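Local coordinates for protein vanadium-dependent haloperoxidase (PDB 4CIT) that probably oxidises iodide with hydrogen peroxide at a vanadate cofactor, as a bacterial vanadium-dependent iodoperoxidase of the PAP2 superfamily, at residues A[56-59]-A[60-63]; A[147-150]-A[151-155]; A[235-238]-A[239-242]; A[295-298]-A[299-303]. All blocks are in the same frame, centred on the assembly; numbering follows the deposited sequence.

Contact 1: A[56-59]-A[60-63]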
ATOM      1  N   ILE A  56      11.173  -9.050   5.204  1.00 17.08           N
ATOM      2  CA  ILE A  56      10.080  -9.107   6.195  1.00 22.35           C
ATOM      3  C   ILE A  56       9.660  -7.711   6.676  1.00 18.42           C
ATOM      4  O   ILE A  56       9.577  -7.379   7.847  1.00 20.14           O
ATOM      5  CB  ILE A  56      10.330 -10.119   7.327  1.00 28.37           C
ATOM      6  CG1 ILE A  56      11.100 -11.342   6.744  1.00 30.87           C
ATOM      7  CG2 ILE A  56       8.992 -10.566   7.873  1.00 30.32           C
ATOM      8  CD1 ILE A  56      11.367 -12.436   7.747  1.00 33.63           C
ATOM      9  N   PHE A  57       9.286  -6.927   5.695  1.00 16.70           N
ATOM     10  CA  PHE A  57       8.621  -5.655   5.964  1.00 16.60           C
ATOM     11  C   PHE A  57       7.170  -5.816   6.352  1.00 15.35           C
ATOM     12  O   PHE A  57       6.403  -6.517   5.725  1.00 17.96           O
ATOM     13  CB  PHE A  57       8.840  -4.708   4.808  1.00 16.46           C
ATOM     14  CG  PHE A  57      10.225  -4.121   4.786  1.00 16.52           C
ATOM     15  CD1 PHE A  57      10.571  -3.110   5.659  1.00 18.48           C
ATOM     16  CD2 PHE A  57      11.217  -4.615   3.939  1.00 17.87           C
ATOM     17  CE1 PHE A  57      11.867  -2.577   5.721  1.00 20.09           C
ATOM     18  CE2 PHE A  57      12.476  -4.092   3.971  1.00 18.25           C
ATOM     19  CZ  PHE A  57      12.818  -3.060   4.840  1.00 20.38           C
ATOM     20  N   SER A  58       6.720  -5.009   7.295  1.00 14.36           N
ATOM     21  CA  SER A  58       5.315  -5.044   7.731  1.00 13.86           C
ATOM     22  C   SER A  58       4.388  -4.219   6.796  1.00 11.65           C
ATOM     23  O   SER A  58       4.869  -3.385   6.027  1.00 12.76           O
ATOM     24  CB  SER A  58       5.193  -4.445   9.125  1.00 14.04           C
ATOM     25  OG  SER A  58       5.500  -3.043   9.116  1.00 14.30           O
ATOM     26  N   PRO A  59       3.050  -4.415   6.883  1.00 12.17           N
ATOM     27  CA  PRO A  59       2.157  -3.668   5.978  1.00 13.35           C
ATOM     28  C   PRO A  59       2.287  -2.147   5.951  1.00 13.12           C
ATOM     29  O   PRO A  59       2.464  -1.551   4.858  1.00 12.75           O
ATOM     30  CB  PRO A  59       0.744  -4.157   6.343  1.00 14.48           C
ATOM     31  CG  PRO A  59       1.000  -5.553   6.849  1.00 14.78           C
ATOM     32  CD  PRO A  59       2.345  -5.511   7.560  1.00 13.10           C
ATOM     33  N   PRO A  60       2.352  -1.501   7.109  1.00 12.14           N
ATOM     34  CA  PRO A  60       2.526  -0.053   7.022  1.00 11.64           C
ATOM     35  C   PRO A  60       3.874   0.402   6.452  1.00 11.28           C
ATOM     36  O   PRO A  60       3.918   1.370   5.667  1.00 11.75           O
ATOM     37  CB  PRO A  60       2.407   0.447   8.503  1.00 11.99           C
ATOM     38  CG  PRO A  60       2.335  -0.798   9.346  1.00 12.77           C
ATOM     39  CD  PRO A  60       2.125  -1.996   8.483  1.00 12.91           C
ATOM     40  N   VAL A  61       4.950  -0.283   6.820  1.00 11.41           N
ATOM     41  CA  VAL A  61       6.315   0.093   6.359  1.00 11.43           C
ATOM     42  C   VAL A  61       6.428  -0.106   4.818  1.00 11.78           C
ATOM     43  O   VAL A  61       7.033   0.726   4.115  1.00 10.99           O
ATOM     44  CB  VAL A  61       7.419  -0.702   7.100  1.00 13.63           C
ATOM     45  CG1 VAL A  61       8.772  -0.417   6.478  1.00 14.78           C
ATOM     46  CG2 VAL A  61       7.418  -0.298   8.556  1.00 14.04           C
ATOM     47  N   ALA A  62       5.774  -1.152   4.291  1.00 11.67           N
ATOM     48  CA  ALA A  62       5.731  -1.415   2.849  1.00 13.64           C
ATOM     49  C   ALA A  62       5.143  -0.227   2.078  1.00 12.87           C
ATOM     50  O   ALA A  62       5.610   0.106   1.007  1.00 12.40           O
ATOM     51  CB  ALA A  62       4.917  -2.688   2.589  1.00 13.46           C
ATOM     52  N   SER A  63       4.158   0.486   2.662  1.00 12.08           N
ATOM     53  CA  SER A  63       3.505   1.590   1.965  1.00 12.44           C
ATOM     54  C   SER A  63       4.432   2.781   1.768  1.00 11.21           C
ATOM     55  O   SER A  63       4.411   3.496   0.774  1.00 11.25           O
ATOM     56  CB  SER A  63       2.207   2.023   2.650  1.00 12.70           C
ATOM     57  OG  SER A  63       2.473   2.580   3.921  1.00 12.30           O
TER
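F57 and V61 supply the apolar part of this contact: CD1 of F57 lies 3.3 Å from CG1 of V61, and the phenyl ring and the valyl branch meet at a slant. The ring is brought there because F57 CG stands anti to its own carbonyl carbon (chi1 -76°). M52, on the preceding helix 38-55, touches both F57 and A62, so the apolar group extends back across the turn. Between S58 and V61 the touch is mixed, with the hydroxyl oxygen OG of S58 3.4 Å from CG2 of V61. In the neighbouring prolines, P59 CB lies 3.3 Å from P60 CD, a tight spacing imposed largely by the peptide bond that joins them, and the two rings lie side by side, pointing the same way.

The motif is a helix start following a Schellman motif: I56, with positive phi, closes helix 38-55, and S58 occupies the N-cap position of helix 59-80. Backbone hydrogen bonds then begin. A62 N gives a straight bond to S58 O (3.0 Å, 161° at the hydrogen), whereas the bond from S63 N to P59 O is weak at 3.4 Å.

The side chain of S63 adds a bond of its own, OG donating to P60 O at 2.6 Å. F325 of helix 307-335 packs on P59, P60 and S63, and the side chain of P59 comes within about 6 Å of a bound vanadate.

Contact 2: A[147-150]-A[151-155]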
ATOM      1  N   VAL A 147      26.711   8.206 -23.709  1.00 15.04           N
ATOM      2  CA  VAL A 147      26.573   9.607 -23.346  1.00 14.58           C
ATOM      3  C   VAL A 147      25.144   9.939 -22.848  1.00 15.21           C
ATOM      4  O   VAL A 147      25.017  10.547 -21.761  1.00 13.38           O
ATOM      5  CB  VAL A 147      26.987  10.571 -24.435  1.00 19.73           C
ATOM      6  CG1 VAL A 147      26.699  11.986 -23.951  1.00 21.18           C
ATOM      7  CG2 VAL A 147      28.528  10.374 -24.663  1.00 19.92           C
ATOM      8  N   LEU A 148      24.115   9.489 -23.572  1.00 16.37           N
ATOM      9  CA  LEU A 148      22.756   9.675 -23.147  1.00 14.63           C
ATOM     10  C   LEU A 148      22.533   8.987 -21.771  1.00 13.65           C
ATOM     11  O   LEU A 148      21.830   9.550 -20.886  1.00 12.79           O
ATOM     12  CB  LEU A 148      21.812   9.107 -24.163  1.00 15.69           C
ATOM     13  CG  LEU A 148      20.335   9.268 -23.816  1.00 16.23           C
ATOM     14  CD1 LEU A 148      19.956  10.737 -23.695  1.00 17.04           C
ATOM     15  CD2 LEU A 148      19.492   8.561 -24.874  1.00 17.50           C
ATOM     16  N   PHE A 149      23.048   7.785 -21.616  1.00 13.20           N
ATOM     17  CA  PHE A 149      22.923   7.037 -20.371  1.00 13.90           C
ATOM     18  C   PHE A 149      23.575   7.758 -19.226  1.00 15.08           C
ATOM     19  O   PHE A 149      22.928   8.006 -18.209  1.00 12.85           O
ATOM     20  CB  PHE A 149      23.507   5.632 -20.490  1.00 14.08           C
ATOM     21  CG  PHE A 149      23.783   4.961 -19.166  1.00 13.56           C
ATOM     22  CD1 PHE A 149      22.709   4.527 -18.368  1.00 15.12           C
ATOM     23  CD2 PHE A 149      25.075   4.801 -18.661  1.00 16.61           C
ATOM     24  CE1 PHE A 149      22.957   3.912 -17.141  1.00 16.00           C
ATOM     25  CE2 PHE A 149      25.294   4.269 -17.380  1.00 16.22           C
ATOM     26  CZ  PHE A 149      24.237   3.773 -16.684  1.00 15.34           C
ATOM     27  N   SER A 150      24.817   8.200 -19.417  1.00 13.04           N
ATOM     28  CA  SER A 150      25.531   8.896 -18.385  1.00 15.25           C
ATOM     29  C   SER A 150      24.810  10.188 -17.881  1.00 13.23           C
ATOM     30  O   SER A 150      24.670  10.442 -16.633  1.00 12.54           O
ATOM     31  CB  SER A 150      26.942   9.295 -18.894  1.00 18.19           C
ATOM     32  OG  SER A 150      27.604   9.888 -17.775  1.00 23.05           O
ATOM     33  N   ASP A 151      24.359  11.005 -18.838  1.00 13.65           N
ATOM     34  CA  ASP A 151      23.749  12.315 -18.518  1.00 14.09           C
ATOM     35  C   ASP A 151      22.412  12.078 -17.858  1.00 12.26           C
ATOM     36  O   ASP A 151      22.041  12.769 -16.896  1.00 12.24           O
ATOM     37  CB  ASP A 151      23.551  13.175 -19.767  1.00 15.33           C
ATOM     38  CG  ASP A 151      24.937  13.704 -20.341  1.00 18.56           C
ATOM     39  OD1 ASP A 151      25.894  13.766 -19.581  1.00 22.23           O
ATOM     40  OD2 ASP A 151      24.985  14.027 -21.497  1.00 21.10           O
ATOM     41  N   SER A 152      21.688  11.087 -18.376  1.00 11.86           N
ATOM     42  CA  SER A 152      20.359  10.766 -17.830  1.00 11.41           C
ATOM     43  C   SER A 152      20.411  10.173 -16.410  1.00 12.68           C
ATOM     44  O   SER A 152      19.618  10.557 -15.463  1.00 11.08           O
ATOM     45  CB  SER A 152      19.558   9.884 -18.790  1.00 11.39           C
ATOM     46  OG  SER A 152      19.482  10.440 -20.063  1.00 11.67           O
ATOM     47  N   LYS A 153      21.321   9.219 -16.231  1.00 10.73           N
ATOM     48  CA  LYS A 153      21.564   8.676 -14.883  1.00 11.37           C
ATOM     49  C   LYS A 153      21.939   9.703 -13.851  1.00 11.65           C
ATOM     50  O   LYS A 153      21.458   9.722 -12.697  1.00 11.35           O
ATOM     51  CB  LYS A 153      22.665   7.599 -14.951  1.00 13.10           C
ATOM     52  CG  LYS A 153      23.056   7.096 -13.566  1.00 15.30           C
ATOM     53  CD  LYS A 153      24.050   5.938 -13.581  1.00 18.96           C
ATOM     54  CE  LYS A 153      25.351   6.291 -14.130  1.00 24.60           C
ATOM     55  NZ  LYS A 153      26.212   6.430 -12.918  1.00 31.61           N
ATOM     56  N   ALA A 154      22.831  10.636 -14.255  1.00 12.24           N
ATOM     57  CA  ALA A 154      23.265  11.690 -13.382  1.00 13.05           C
ATOM     58  C   ALA A 154      22.103  12.552 -12.899  1.00 11.74           C
ATOM     59  O   ALA A 154      22.063  12.928 -11.718  1.00 11.73           O
ATOM     60  CB  ALA A 154      24.352  12.542 -14.052  1.00 16.06           C
ATOM     61  N   TYR A 155      21.169  12.867 -13.763  1.00 11.67           N
ATOM     62  CA  TYR A 155      20.013  13.696 -13.394  1.00 11.67           C
ATOM     63  C   TYR A 155      19.110  12.879 -12.459  1.00 10.74           C
ATOM     64  O   TYR A 155      18.629  13.429 -11.458  1.00 10.56           O
ATOM     65  CB  TYR A 155      19.266  14.197 -14.590  1.00 11.13           C
ATOM     66  CG  TYR A 155      18.091  15.080 -14.268  1.00 11.12           C
ATOM     67  CD1 TYR A 155      18.223  16.133 -13.419  1.00 11.50           C
ATOM     68  CD2 TYR A 155      16.861  14.787 -14.741  1.00 10.54           C
ATOM     69  CE1 TYR A 155      17.142  16.883 -13.065  1.00 11.79           C
ATOM     70  CE2 TYR A 155      15.744  15.536 -14.380  1.00 10.75           C
ATOM     71  CZ  TYR A 155      15.901  16.525 -13.516  1.00 11.78           C
ATOM     72  OH  TYR A 155      14.861  17.323 -13.119  1.00 13.60           O
TER
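The first turns of helix 146-167 hold this contact, in which V147, L148, F149 and S150 are bonded to residues four positions further on. S152 gives L148 O two bonds: the hydroxyl OG donates at 2.6 Å and the amide N of S152 at 2.9 Å. They reach the carbonyl oxygen from opposite faces of its plane. The hydroxyl can fold back onto its own helix because OG sits anti to the carbonyl carbon of S152 (chi1 -54°). OG also bonds to N107 N, which ties the helix to the loop before helix 108-123.

This is regular alpha-helical i to i+4 bonding, and the neighbouring backbone pairs conform to it: K153 N reaches F149 O at 2.8 Å with a nearly straight N-H...O (169°), and D151 N reaches V147 O at 3.0 Å.

The same spacing brings side chains together along the flanks of the helix. The aliphatic part of K153 crosses the ring of F149 obliquely, its CE 3.8 Å from CZ of F149, while CB of K153 lies over one ring face near the rim. Y138 of helix 128-144 meets the F149 ring edge-to-face and also touches K153, so the pair packs against that helix. V147 and D151 run side by side on another flank, with CG1 of V147 3.6 Å from the carboxylate oxygen OD2 of D151.

Contact 3: A[235-238]-A[239-242]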
ATOM      1  N   ALA A 235     -23.920  -4.332  21.717  1.00 15.61           N
ATOM      2  CA  ALA A 235     -23.465  -4.262  20.311  1.00 16.30           C
ATOM      3  C   ALA A 235     -22.171  -5.112  20.128  1.00 13.98           C
ATOM      4  O   ALA A 235     -22.055  -5.845  19.138  1.00 16.61           O
ATOM      5  CB  ALA A 235     -23.237  -2.801  19.823  1.00 16.30           C
ATOM      6  N   PHE A 236     -21.238  -5.080  21.079  1.00 15.13           N
ATOM      7  CA  PHE A 236     -19.996  -5.799  20.973  1.00 13.55           C
ATOM      8  C   PHE A 236     -20.264  -7.300  20.890  1.00 15.36           C
ATOM      9  O   PHE A 236     -19.756  -8.034  20.013  1.00 11.86           O
ATOM     10  CB  PHE A 236     -19.033  -5.470  22.092  1.00 13.57           C
ATOM     11  CG  PHE A 236     -17.684  -6.156  21.958  1.00 13.07           C
ATOM     12  CD1 PHE A 236     -17.526  -7.436  22.456  1.00 12.39           C
ATOM     13  CD2 PHE A 236     -16.646  -5.606  21.204  1.00 14.30           C
ATOM     14  CE1 PHE A 236     -16.326  -8.100  22.325  1.00 14.91           C
ATOM     15  CE2 PHE A 236     -15.453  -6.285  21.017  1.00 15.25           C
ATOM     16  CZ  PHE A 236     -15.294  -7.547  21.600  1.00 14.38           C
ATOM     17  N   TYR A 237     -21.116  -7.773  21.774  1.00 14.15           N
ATOM     18  CA  TYR A 237     -21.404  -9.189  21.828  0.50 17.26           C
ATOM     19  C   TYR A 237     -22.073  -9.653  20.544  1.00 16.72           C
ATOM     20  O   TYR A 237     -21.764 -10.743  20.021  1.00 15.78           O
ATOM     21  CB  TYR A 237     -22.249  -9.539  23.065  0.50 18.48           C
ATOM     22  CG  TYR A 237     -22.050 -10.999  23.466  0.50 19.52           C
ATOM     23  CD1 TYR A 237     -20.913 -11.377  24.157  0.50 20.78           C
ATOM     24  CD2 TYR A 237     -22.979 -11.974  23.146  0.50 22.67           C
ATOM     25  CE1 TYR A 237     -20.692 -12.679  24.549  0.50 22.39           C
ATOM     26  CE2 TYR A 237     -22.768 -13.311  23.536  0.50 22.63           C
ATOM     27  CZ  TYR A 237     -21.616 -13.636  24.240  0.50 24.80           C
ATOM     28  OH  TYR A 237     -21.355 -14.940  24.628  0.50 26.73           O
ATOM     29  N   LYS A 238     -22.983  -8.853  20.014  1.00 15.76           N
ATOM     30  CA  LYS A 238     -23.555  -9.166  18.744  1.00 16.15           C
ATOM     31  C   LYS A 238     -22.512  -9.349  17.676  1.00 13.61           C
ATOM     32  O   LYS A 238     -22.590 -10.265  16.865  1.00 12.25           O
ATOM     33  CB  LYS A 238     -24.669  -8.195  18.351  1.00 22.11           C
ATOM     34  CG  LYS A 238     -25.830  -8.389  19.345  1.00 32.39           C
ATOM     35  CD  LYS A 238     -27.063  -7.593  18.945  1.00 35.93           C
ATOM     36  CE  LYS A 238     -28.166  -7.703  19.984  1.00 39.86           C
ATOM     37  NZ  LYS A 238     -29.119  -6.601  19.730  1.00 40.93           N
ATOM     38  N   GLU A 239     -21.561  -8.430  17.639  1.00 11.85           N
ATOM     39  CA  GLU A 239     -20.539  -8.527  16.612  1.00 12.54           C
ATOM     40  C   GLU A 239     -19.563  -9.708  16.815  1.00 11.02           C
ATOM     41  O   GLU A 239     -19.160 -10.316  15.864  1.00 10.87           O
ATOM     42  CB  GLU A 239     -19.729  -7.199  16.597  1.00 15.05           C
ATOM     43  CG  GLU A 239     -20.605  -6.113  16.033  1.00 17.73           C
ATOM     44  CD  GLU A 239     -19.904  -4.990  15.365  1.00 22.31           C
ATOM     45  OE1 GLU A 239     -18.658  -4.988  15.264  1.00 20.82           O
ATOM     46  OE2 GLU A 239     -20.681  -4.088  14.894  1.00 24.49           O
ATOM     47  N   LEU A 240     -19.303 -10.069  18.050  1.00 10.78           N
ATOM     48  CA  LEU A 240     -18.444 -11.205  18.415  1.00 11.37           C
ATOM     49  C   LEU A 240     -19.117 -12.477  17.994  1.00 12.41           C
ATOM     50  O   LEU A 240     -18.531 -13.392  17.380  1.00 11.50           O
ATOM     51  CB  LEU A 240     -18.333 -11.218  19.960  1.00 15.50           C
ATOM     52  CG  LEU A 240     -17.487 -12.325  20.529  1.00 16.07           C
ATOM     53  CD1 LEU A 240     -16.074 -12.112  20.076  1.00 19.01           C
ATOM     54  CD2 LEU A 240     -17.575 -12.343  22.049  1.00 18.55           C
ATOM     55  N   LYS A 241     -20.431 -12.521  18.267  1.00 11.15           N
ATOM     56  CA  LYS A 241     -21.228 -13.670  17.897  1.00 13.94           C
ATOM     57  C   LYS A 241     -21.319 -13.875  16.402  1.00 10.76           C
ATOM     58  O   LYS A 241     -21.292 -14.995  15.924  1.00 12.73           O
ATOM     59  CB  LYS A 241     -22.629 -13.587  18.528  1.00 16.90           C
ATOM     60  CG  LYS A 241     -23.521 -14.830  18.341  1.00 25.41           C
ATOM     61  CD  LYS A 241     -25.015 -14.606  18.594  1.00 30.06           C
ATOM     62  CE  LYS A 241     -25.785 -15.921  18.731  1.00 31.18           C
ATOM     63  NZ  LYS A 241     -26.128 -16.554  17.427  1.00 33.87           N
ATOM     64  N   GLU A 242     -21.396 -12.808  15.635  1.00 11.51           N
ATOM     65  CA  GLU A 242     -21.317 -12.867  14.193  1.00 11.05           C
ATOM     66  C   GLU A 242     -20.003 -13.523  13.677  1.00  9.97           C
ATOM     67  O   GLU A 242     -20.057 -14.356  12.908  1.00 10.79           O
ATOM     68  CB  GLU A 242     -21.543 -11.455  13.603  1.00 13.40           C
ATOM     69  CG  GLU A 242     -21.471 -11.553  12.091  1.00 16.33           C
ATOM     70  CD  GLU A 242     -21.504 -10.253  11.293  1.00 25.77           C
ATOM     71  OE1 GLU A 242     -21.332  -9.160  11.862  1.00 24.47           O
ATOM     72  OE2 GLU A 242     -21.660 -10.358  10.021  1.00 32.89           O
TER
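F236 and L240 meet one turn apart in a loose apolar approach, CE1 of F236 lying 4.4 Å from CB of L240. Both residues belong to the N-terminal turns of helix 235-253, an alpha helix on the outer part of the molecule. Y237 is modelled in two conformers; in one of them its CE1 comes to 4.0 Å from CD2 of L240, the methyl meeting the tyrosyl ring obliquely, and this approach is provisional. With L240 CG anti to the backbone N (chi1 180°), the leucyl end is directed, through CD2, toward the ring in that conformer. The aliphatic part of E239 lies along the helix, its CG 3.4 Å from A235 O.

Behind these side chains stands the backbone. L240 N donates to F236 O at 2.9 Å, nearly along the C=O axis, and K241 N to Y237 O at 2.8 Å. The remaining two bonds of the turn, E239 N to A235 O and E242 N to K238 O, complete the i to i+4 pattern that fixes which side chains share a flank.

Further out, V343 and I344 of helix 340-347 pack on L240, and Y425 meets the ring of F236 with planes at about 55°. The acidic ends have partners elsewhere: E239 OE1 accepts from A427 N, and E242 OE2 forms a salt bridge with NH2 of R426.

Contact 4: A[295-298]-A[299-303]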
ATOM      1  N   ILE A 295      -2.858  -4.229  -8.557  1.00  9.40           N
ATOM      2  CA  ILE A 295      -4.088  -3.877  -9.271  1.00  8.90           C
ATOM      3  C   ILE A 295      -3.912  -2.584 -10.059  1.00  9.08           C
ATOM      4  O   ILE A 295      -4.400  -2.544 -11.220  1.00  8.93           O
ATOM      5  CB  ILE A 295      -5.274  -3.763  -8.285  1.00  9.00           C
ATOM      6  CG1 ILE A 295      -5.485  -5.148  -7.655  1.00  9.40           C
ATOM      7  CG2 ILE A 295      -6.527  -3.180  -8.905  1.00  9.47           C
ATOM      8  CD1 ILE A 295      -6.477  -5.209  -6.568  1.00 10.94           C
ATOM      9  N   ALA A 296      -3.148  -1.640  -9.519  1.00  9.46           N
ATOM     10  CA  ALA A 296      -2.867  -0.427 -10.293  1.00 10.51           C
ATOM     11  C   ALA A 296      -2.111  -0.738 -11.578  1.00 10.51           C
ATOM     12  O   ALA A 296      -2.392  -0.179 -12.626  1.00  9.34           O
ATOM     13  CB  ALA A 296      -2.102   0.530  -9.481  1.00 10.00           C
ATOM     14  N   LYS A 297      -1.167  -1.647 -11.491  1.00  9.41           N
ATOM     15  CA  LYS A 297      -0.430  -2.106 -12.656  1.00 10.77           C
ATOM     16  C   LYS A 297      -1.311  -2.773 -13.715  1.00 10.86           C
ATOM     17  O   LYS A 297      -1.216  -2.488 -14.930  1.00 10.82           O
ATOM     18  CB  LYS A 297       0.681  -3.064 -12.184  1.00 11.73           C
ATOM     19  CG  LYS A 297       1.407  -3.733 -13.381  1.00 14.09           C
ATOM     20  CD  LYS A 297       2.568  -4.715 -13.037  1.00 19.56           C
ATOM     21  CE  LYS A 297       2.214  -5.836 -12.037  1.00 23.58           C
ATOM     22  NZ  LYS A 297       3.385  -6.760 -11.731  1.00 23.11           N
ATOM     23  N   ILE A 298      -2.180  -3.688 -13.269  1.00  9.42           N
ATOM     24  CA  ILE A 298      -3.124  -4.358 -14.129  1.00 10.46           C
ATOM     25  C   ILE A 298      -3.955  -3.379 -14.937  1.00  9.81           C
ATOM     26  O   ILE A 298      -4.092  -3.524 -16.197  1.00 10.84           O
ATOM     27  CB  ILE A 298      -4.023  -5.348 -13.348  1.00 11.18           C
ATOM     28  CG1 ILE A 298      -3.189  -6.521 -12.911  1.00 14.88           C
ATOM     29  CG2 ILE A 298      -5.112  -5.858 -14.254  1.00 10.97           C
ATOM     30  CD1 ILE A 298      -3.831  -7.413 -11.852  1.00 15.49           C
ATOM     31  N   ALA A 299      -4.426  -2.330 -14.269  1.00  9.63           N
ATOM     32  CA  ALA A 299      -5.271  -1.312 -14.875  1.00  9.25           C
ATOM     33  C   ALA A 299      -4.463  -0.464 -15.849  1.00  9.80           C
ATOM     34  O   ALA A 299      -4.922  -0.130 -16.929  1.00 10.75           O
ATOM     35  CB  ALA A 299      -5.882  -0.408 -13.821  1.00  8.83           C
ATOM     36  N   ALA A 300      -3.277  -0.062 -15.449  1.00  9.87           N
ATOM     37  CA  ALA A 300      -2.454   0.693 -16.338  1.00 10.66           C
ATOM     38  C   ALA A 300      -2.042  -0.085 -17.593  1.00 11.13           C
ATOM     39  O   ALA A 300      -1.989   0.490 -18.671  1.00 11.83           O
ATOM     40  CB  ALA A 300      -1.221   1.192 -15.645  1.00 10.44           C
ATOM     41  N   ARG A 301      -1.715  -1.382 -17.468  1.00 11.62           N
ATOM     42  CA  ARG A 301      -1.329  -2.184 -18.623  1.00 12.61           C
ATOM     43  C   ARG A 301      -2.550  -2.426 -19.521  1.00 14.84           C
ATOM     44  O   ARG A 301      -2.470  -2.278 -20.784  1.00 14.23           O
ATOM     45  CB  ARG A 301      -0.668  -3.486 -18.202  1.00 15.02           C
ATOM     46  CG  ARG A 301       0.649  -3.301 -17.466  1.00 18.19           C
ATOM     47  CD  ARG A 301       1.827  -2.788 -18.344  1.00 19.35           C
ATOM     48  NE  ARG A 301       1.625  -1.403 -18.736  1.00 20.54           N
ATOM     49  CZ  ARG A 301       1.747  -0.381 -17.861  1.00 18.57           C
ATOM     50  NH1 ARG A 301       2.179  -0.573 -16.530  1.00 15.85           N
ATOM     51  NH2 ARG A 301       1.465   0.809 -18.306  1.00 18.59           N
ATOM     52  N   LYS A 302      -3.713  -2.707 -18.910  1.00 13.61           N
ATOM     53  CA  LYS A 302      -4.993  -3.020 -19.644  1.00 16.72           C
ATOM     54  C   LYS A 302      -5.485  -1.826 -20.502  1.00 17.04           C
ATOM     55  O   LYS A 302      -6.067  -2.033 -21.545  1.00 17.10           O
ATOM     56  CB  LYS A 302      -6.109  -3.454 -18.672  1.00 20.36           C
ATOM     57  CG  LYS A 302      -7.397  -3.945 -19.322  1.00 31.40           C
ATOM     58  CD  LYS A 302      -8.412  -4.526 -18.297  1.00 32.24           C
ATOM     59  CE  LYS A 302      -9.753  -4.873 -18.961  1.00 38.49           C
ATOM     60  NZ  LYS A 302     -10.842  -3.828 -18.764  1.00 42.60           N
ATOM     61  N   THR A 303      -5.127  -0.620 -20.101  1.00 13.41           N
ATOM     62  CA  THR A 303      -5.455   0.625 -20.760  1.00 15.16           C
ATOM     63  C   THR A 303      -4.353   1.131 -21.699  1.00 15.20           C
ATOM     64  O   THR A 303      -4.485   2.216 -22.250  1.00 14.51           O
ATOM     65  CB  THR A 303      -5.857   1.684 -19.744  1.00 14.80           C
ATOM     66  OG1 THR A 303      -4.811   1.895 -18.760  1.00 12.37           O
ATOM     67  CG2 THR A 303      -7.160   1.371 -19.087  1.00 15.74           C
TER
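K297 and R301 carry the side-chain contact, one turn apart, crossing at a slant with CG of R301 4.2 Å from CG of K297. Their first torsions differ: K297 CG is anti to the backbone N (chi1 173°), whereas R301 CG is anti to the carbonyl carbon (chi1 -64°). This turns the arginine back over the preceding turn, where its CG rests 3.3 Å from K297 O. Each charged end has an acidic partner on helix 38-55, as K297 NZ forms a salt bridge with D46 and R301 NH1 one with D42; R301 NH2 also donates to T310 OG1.

CB of A300 keeps close to the backbone, 3.5 Å from A296 O, and A296 and A300 both touch Y314 of helix 307-335. Main-chain bonds set the one-turn spacing of these residues, with R301 N to K297 O at 2.8 Å and K302 N to I298 O at 2.9 Å.

Just past the last helical residue, the T303 hydroxyl turns back onto the helix. A299 O accepts both T303 OG1, at 2.7 Å, and T303 N, at 3.2 Å. This is the common back-bonding of a serine or threonine hydroxyl to the i-4 carbonyl, here at the residue that follows helix 288-302.

Contact 1 is the buried member, its centre about 8 Å from the centre of the chain, where every touching residue is covered; contacts 2, 3 and 4 are partly buried, and 2 and 3 lie on opposite sides of that centre, their own centres 61 Å apart. Contacts 2 and 3 both sit early in a helix, contact 1 spans a helix start and contact 4 runs to a helix end. Helices 38-55 and 307-335 touch both contact 1 and contact 4, with hydrophobic packing in the first, whereas in the second lysine and arginine ends reach outward to aspartates of helix 38-55. Prolines shape contact 1, whereas lysine, glutamate or arginine side chains mark the other three.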